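Local coordinates for protein Na-K-Cl cotransporter (Methanosarcina acetivorans, PDB 3G40) that probably acts, as a whole membrane protein, in the coupled transport of chloride and cations, with this chain forming its cytoplasmic C-terminal domain, at residues W19-E32 with S106-P118. Sequence-based numbering, arbitrary orientation.
Sequences WKANLLVPVEDPRE and SFFRPSILFLRLP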
loop_
_atom_site.group_PDB
_atom_site.type_symbol
_atom_site.label_atom_id
_atom_site.label_comp_id
_atom_site.label_asym_id
_atom_site.label_seq_id
_atom_site.Cartn_x
_atom_site.Cartn_y
_atom_site.Cartn_z
ATOM N N TRP A 19 -18.097 4.526 -18.163
ATOM C CA TRP A 19 -18.001 5.516 -17.091
ATOM C C TRP A 19 -16.565 5.949 -16.858
ATOM O O TRP A 19 -15.639 5.127 -16.817
ATOM C CB TRP A 19 -18.575 4.980 -15.774
ATOM C CG TRP A 19 -18.451 5.954 -14.613
ATOM C CD1 TRP A 19 -19.090 7.156 -14.480
ATOM C CD2 TRP A 19 -17.653 5.795 -13.434
ATOM N NE1 TRP A 19 -18.740 7.750 -13.292
ATOM C CE2 TRP A 19 -17.855 6.940 -12.634
ATOM C CE3 TRP A 19 -16.791 4.790 -12.971
ATOM C CZ2 TRP A 19 -17.229 7.111 -11.397
ATOM C CZ3 TRP A 19 -16.169 4.960 -11.739
ATOM C CH2 TRP A 19 -16.396 6.110 -10.966
ATOM N N LYS A 20 -16.385 7.249 -16.680
ATOM C CA LYS A 20 -15.061 7.791 -16.454
ATOM C C LYS A 20 -15.081 8.706 -15.245
ATOM O O LYS A 20 -15.786 9.716 -15.214
ATOM C CB LYS A 20 -14.564 8.516 -17.708
ATOM C CG LYS A 20 -14.168 7.552 -18.816
ATOM C CD LYS A 20 -14.289 8.190 -20.184
ATOM C CE LYS A 20 -13.990 7.176 -21.278
ATOM N NZ LYS A 20 -14.170 7.758 -22.639
ATOM N N ALA A 21 -14.314 8.328 -14.235
ATOM C CA ALA A 21 -14.214 9.132 -13.036
ATOM C C ALA A 21 -13.223 10.255 -13.319
ATOM O O ALA A 21 -12.097 9.986 -13.744
ATOM C CB ALA A 21 -13.710 8.274 -11.887
ATOM N N ASN A 22 -13.644 11.489 -13.075
ATOM C CA ASN A 22 -12.748 12.642 -13.131
ATOM C C ASN A 22 -12.610 13.207 -11.720
ATOM O O ASN A 22 -13.548 13.791 -11.199
ATOM C CB ASN A 22 -13.305 13.698 -14.083
ATOM C CG ASN A 22 -13.456 13.178 -15.498
ATOM O OD1 ASN A 22 -12.498 12.683 -16.093
ATOM N ND2 ASN A 22 -14.665 13.286 -16.047
ATOM N N LEU A 23 -11.456 12.987 -11.091
ATOM C CA LEU A 23 -11.276 13.341 -9.688
ATOM C C LEU A 23 -10.615 14.702 -9.529
ATOM O O LEU A 23 -9.712 15.050 -10.285
ATOM C CB LEU A 23 -10.389 12.312 -8.980
ATOM C CG LEU A 23 -10.826 10.854 -9.119
ATOM C CD1 LEU A 23 -9.887 9.943 -8.316
ATOM C CD2 LEU A 23 -12.262 10.723 -8.658
ATOM N N LEU A 24 -11.066 15.455 -8.536
ATOM C CA LEU A 24 -10.319 16.606 -8.048
ATOM C C LEU A 24 -9.674 16.166 -6.740
ATOM O O LEU A 24 -10.365 15.768 -5.797
ATOM C CB LEU A 24 -11.255 17.785 -7.804
ATOM C CG LEU A 24 -10.587 19.048 -7.261
ATOM C CD1 LEU A 24 -9.549 19.571 -8.257
ATOM C CD2 LEU A 24 -11.641 20.093 -6.997
ATOM N N VAL A 25 -8.350 16.200 -6.702
ATOM C CA VAL A 25 -7.604 15.689 -5.562
ATOM C C VAL A 25 -6.759 16.792 -4.911
ATOM O O VAL A 25 -5.701 17.153 -5.423
ATOM C CB VAL A 25 -6.672 14.527 -5.997
ATOM C CG1 VAL A 25 -5.942 13.935 -4.793
ATOM C CG2 VAL A 25 -7.461 13.447 -6.757
ATOM N N PRO A 26 -7.213 17.315 -3.764
ATOM C CA PRO A 26 -6.366 18.277 -3.053
ATOM C C PRO A 26 -5.129 17.582 -2.508
ATOM O O PRO A 26 -5.221 16.452 -2.014
ATOM C CB PRO A 26 -7.248 18.760 -1.897
ATOM C CG PRO A 26 -8.623 18.177 -2.142
ATOM C CD PRO A 26 -8.450 16.997 -3.033
ATOM N N VAL A 27 -3.982 18.247 -2.608
ATOM C CA VAL A 27 -2.728 17.698 -2.136
ATOM C C VAL A 27 -2.000 18.722 -1.269
ATOM O O VAL A 27 -1.657 19.809 -1.737
ATOM C CB VAL A 27 -1.820 17.335 -3.310
ATOM C CG1 VAL A 27 -0.477 16.839 -2.802
ATOM C CG2 VAL A 27 -2.489 16.298 -4.195
ATOM N N GLU A 28 -1.775 18.383 -0.005
ATOM C CA GLU A 28 -0.952 19.215 0.864
ATOM C C GLU A 28 0.415 18.567 1.018
ATOM O O GLU A 28 1.438 19.240 1.084
ATOM C CB GLU A 28 -1.617 19.379 2.230
ATOM C CG GLU A 28 -3.013 19.953 2.154
ATOM C CD GLU A 28 -3.497 20.489 3.489
ATOM O OE1 GLU A 28 -4.684 20.865 3.580
ATOM O OE2 GLU A 28 -2.694 20.539 4.444
ATOM N N ASP A 29 0.428 17.241 1.029
ATOM C CA ASP A 29 1.647 16.482 1.282
ATOM C C ASP A 29 1.825 15.471 0.158
ATOM O O ASP A 29 1.018 14.548 0.032
ATOM C CB ASP A 29 1.526 15.758 2.636
ATOM C CG ASP A 29 2.700 14.817 2.920
ATOM O OD1 ASP A 29 3.686 14.841 2.160
ATOM O OD2 ASP A 29 2.633 14.051 3.909
ATOM N N PRO A 30 2.883 15.634 -0.654
ATOM C CA PRO A 30 3.092 14.798 -1.839
ATOM C C PRO A 30 3.357 13.336 -1.482
ATOM O O PRO A 30 3.151 12.466 -2.328
ATOM C CB PRO A 30 4.345 15.405 -2.486
ATOM C CG PRO A 30 4.485 16.742 -1.878
ATOM C CD PRO A 30 3.944 16.645 -0.505
ATOM N N ARG A 31 3.832 13.078 -0.266
ATOM C CA ARG A 31 4.076 11.709 0.184
ATOM C C ARG A 31 2.767 10.934 0.349
ATOM O O ARG A 31 2.698 9.748 0.022
ATOM C CB ARG A 31 4.853 11.703 1.500
ATOM C CG ARG A 31 6.239 12.343 1.404
ATOM C CD ARG A 31 6.706 12.731 2.794
ATOM N NE ARG A 31 7.932 13.516 2.767
ATOM C CZ ARG A 31 8.319 14.314 3.755
ATOM N NH1 ARG A 31 7.564 14.436 4.840
ATOM N NH2 ARG A 31 9.453 14.995 3.657
ATOM N N GLU A 32 1.739 11.602 0.867
ATOM C CA GLU A 32 0.403 11.007 0.944
ATOM C C GLU A 32 -0.111 10.718 -0.453
ATOM O O GLU A 32 -0.688 9.663 -0.712
ATOM C CB GLU A 32 -0.581 11.936 1.658
ATOM C CG GLU A 32 -0.502 11.900 3.171
ATOM C CD GLU A 32 -1.173 10.672 3.786
ATOM O OE1 GLU A 32 -1.817 9.879 3.058
ATOM O OE2 GLU A 32 -1.058 10.511 5.019
ATOM N N SER A 106 -14.862 23.214 -17.582
ATOM C CA SER A 106 -13.657 22.532 -18.035
ATOM C C SER A 106 -14.013 21.283 -18.844
ATOM O O SER A 106 -15.117 20.748 -18.726
ATOM C CB SER A 106 -12.769 22.157 -16.839
ATOM O OG SER A 106 -13.423 21.219 -16.000
ATOM N N PHE A 107 -13.080 20.817 -19.663
ATOM C CA PHE A 107 -13.369 19.673 -20.505
ATOM C C PHE A 107 -13.661 18.424 -19.696
ATOM O O PHE A 107 -14.632 17.723 -19.963
ATOM C CB PHE A 107 -12.244 19.366 -21.493
ATOM C CG PHE A 107 -12.547 18.180 -22.360
ATOM C CD1 PHE A 107 -13.266 18.333 -23.537
ATOM C CD2 PHE A 107 -12.169 16.906 -21.971
ATOM C CE1 PHE A 107 -13.576 17.243 -24.323
ATOM C CE2 PHE A 107 -12.479 15.806 -22.750
ATOM C CZ PHE A 107 -13.185 15.972 -23.927
ATOM N N PHE A 108 -12.821 18.127 -18.715
ATOM C CA PHE A 108 -12.964 16.831 -18.070
ATOM C C PHE A 108 -14.240 16.736 -17.252
ATOM O O PHE A 108 -14.353 17.276 -16.154
ATOM C CB PHE A 108 -11.674 16.373 -17.387
ATOM C CG PHE A 108 -10.633 15.944 -18.377
ATOM C CD1 PHE A 108 -9.643 16.819 -18.790
ATOM C CD2 PHE A 108 -10.705 14.684 -18.966
ATOM C CE1 PHE A 108 -8.711 16.440 -19.739
ATOM C CE2 PHE A 108 -9.779 14.297 -19.918
ATOM C CZ PHE A 108 -8.780 15.169 -20.304
ATOM N N ARG A 109 -15.193 16.046 -17.879
ATOM C CA ARG A 109 -16.620 15.974 -17.548
ATOM C C ARG A 109 -16.978 15.950 -16.054
ATOM O O ARG A 109 -16.180 16.395 -15.231
ATOM C CB ARG A 109 -17.214 14.785 -18.313
ATOM C CG ARG A 109 -17.322 15.048 -19.810
ATOM C CD ARG A 109 -16.704 13.932 -20.643
ATOM N NE ARG A 109 -15.319 13.657 -20.265
ATOM C CZ ARG A 109 -14.427 13.076 -21.061
ATOM N NH1 ARG A 109 -14.760 12.722 -22.296
ATOM N NH2 ARG A 109 -13.195 12.861 -20.627
ATOM N N PRO A 110 -18.191 15.471 -15.697
ATOM C CA PRO A 110 -18.512 15.448 -14.269
ATOM C C PRO A 110 -17.283 15.190 -13.404
ATOM O O PRO A 110 -16.463 14.324 -13.722
ATOM C CB PRO A 110 -19.498 14.284 -14.166
ATOM C CG PRO A 110 -20.246 14.343 -15.458
ATOM C CD PRO A 110 -19.320 14.961 -16.498
ATOM N N SER A 111 -17.148 15.966 -12.336
ATOM C CA SER A 111 -16.007 15.848 -11.445
ATOM C C SER A 111 -16.437 15.196 -10.140
ATOM O O SER A 111 -17.596 15.276 -9.767
ATOM C CB SER A 111 -15.400 17.222 -11.176
ATOM O OG SER A 111 -14.657 17.665 -12.303
ATOM N N ILE A 112 -15.482 14.556 -9.467
ATOM C CA ILE A 112 -15.665 13.968 -8.140
ATOM C C ILE A 112 -14.542 14.457 -7.226
ATOM O O ILE A 112 -13.371 14.371 -7.583
ATOM C CB ILE A 112 -15.555 12.444 -8.215
ATOM C CG1 ILE A 112 -16.639 11.879 -9.142
ATOM C CG2 ILE A 112 -15.619 11.808 -6.812
ATOM C CD1 ILE A 112 -16.390 10.440 -9.556
ATOM N N LEU A 113 -14.895 14.959 -6.050
ATOM C CA LEU A 113 -13.899 15.398 -5.076
ATOM C C LEU A 113 -13.381 14.217 -4.248
ATOM O O LEU A 113 -14.162 13.532 -3.590
ATOM C CB LEU A 113 -14.518 16.436 -4.135
ATOM C CG LEU A 113 -13.587 16.974 -3.048
ATOM C CD1 LEU A 113 -12.375 17.681 -3.676
ATOM C CD2 LEU A 113 -14.341 17.920 -2.145
ATOM N N PHE A 114 -12.067 13.998 -4.271
ATOM C CA PHE A 114 -11.445 12.911 -3.520
ATOM C C PHE A 114 -10.761 13.421 -2.252
ATOM O O PHE A 114 -9.776 14.161 -2.323
ATOM C CB PHE A 114 -10.443 12.163 -4.398
ATOM C CG PHE A 114 -9.893 10.912 -3.765
ATOM C CD1 PHE A 114 -10.439 9.677 -4.072
ATOM C CD2 PHE A 114 -8.837 10.972 -2.865
ATOM C CE1 PHE A 114 -9.940 8.505 -3.497
ATOM C CE2 PHE A 114 -8.334 9.799 -2.278
ATOM C CZ PHE A 114 -8.894 8.565 -2.602
ATOM N N LEU A 115 -11.278 13.002 -1.097
ATOM C CA LEU A 115 -10.757 13.448 0.189
ATOM C C LEU A 115 -10.279 12.279 1.018
ATOM O O LEU A 115 -10.874 11.200 1.002
ATOM C CB LEU A 115 -11.837 14.178 0.984
ATOM C CG LEU A 115 -12.500 15.395 0.342
ATOM C CD1 LEU A 115 -13.658 15.854 1.195
ATOM C CD2 LEU A 115 -11.485 16.514 0.166
ATOM N N ARG A 116 -9.216 12.516 1.764
ATOM C CA ARG A 116 -8.715 11.549 2.715
ATOM C C ARG A 116 -9.321 11.873 4.080
ATOM O O ARG A 116 -9.429 13.039 4.470
ATOM C CB ARG A 116 -7.183 11.614 2.752
ATOM C CG ARG A 116 -6.508 10.672 3.725
ATOM C CD ARG A 116 -5.010 10.956 3.803
ATOM N NE ARG A 116 -4.470 10.579 5.106
ATOM C CZ ARG A 116 -4.257 11.436 6.097
ATOM N NH1 ARG A 116 -4.522 12.723 5.927
ATOM N NH2 ARG A 116 -3.773 11.008 7.257
ATOM N N LEU A 117 -9.743 10.840 4.795
ATOM C CA LEU A 117 -10.248 11.008 6.151
ATOM C C LEU A 117 -9.078 10.794 7.109
ATOM O O LEU A 117 -8.611 9.673 7.291
ATOM C CB LEU A 117 -11.368 9.987 6.439
ATOM C CG LEU A 117 -12.117 10.080 7.774
ATOM C CD1 LEU A 117 -12.803 11.425 7.958
ATOM C CD2 LEU A 117 -13.133 8.941 7.894
ATOM N N PRO A 118 -8.586 11.877 7.719
ATOM C CA PRO A 118 -7.415 11.755 8.596
ATOM C C PRO A 118 -7.765 11.068 9.914
ATOM O O PRO A 118 -8.939 11.012 10.284
ATOM C CB PRO A 118 -7.010 13.215 8.858
ATOM C CG PRO A 118 -7.761 14.037 7.839
ATOM C CD PRO A 118 -9.013 13.271 7.538
HETATM O O HOH W 1 -16.510 11.740 -13.060
HETATM O O HOH W 2 -7.409 14.604 -1.137
#
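N22 reaches the loop leading into strand 112-116 with its amide: ND2 donates to P110 O at 3.1 Å, the acceptor nearly in the amide plane. CG lies anti to the carbonyl carbon (chi1 -60°), which carries the amide to this loop. OD1 is held by S49 OG on the other neighbouring strand. A water bonded to K20 O and N22 N also donates to P110 O. Replacing N22 by an alanine would probably cost P110 O its side-chain donor and S49 OG its partner.

Strands 22-27 and 112-116 are inner neighbours in the parallel part of this alpha/beta domain's mixed sheet. N22 O accepts from I112 N, L24 N donates to I112 O, and L24 O takes a nearly straight bond from F114 N (178°). On one face, L23 CD2 packs on I112 CB at 3.7 Å, and I112 CD1 meets the edge of the W19 ring. On the other, under helix 94-103, L113 CD1 reaches L24 CD2 and P26 CD. A second water donates to both P26 O and F114 O.

E32 and R116 form a salt bridge: OE2 lies over one guanidinium face, 3.4 Å from NE, with no N-H pointing at it. The chemistry implies directional bonds between strands and at the loop, but charge attraction alone here.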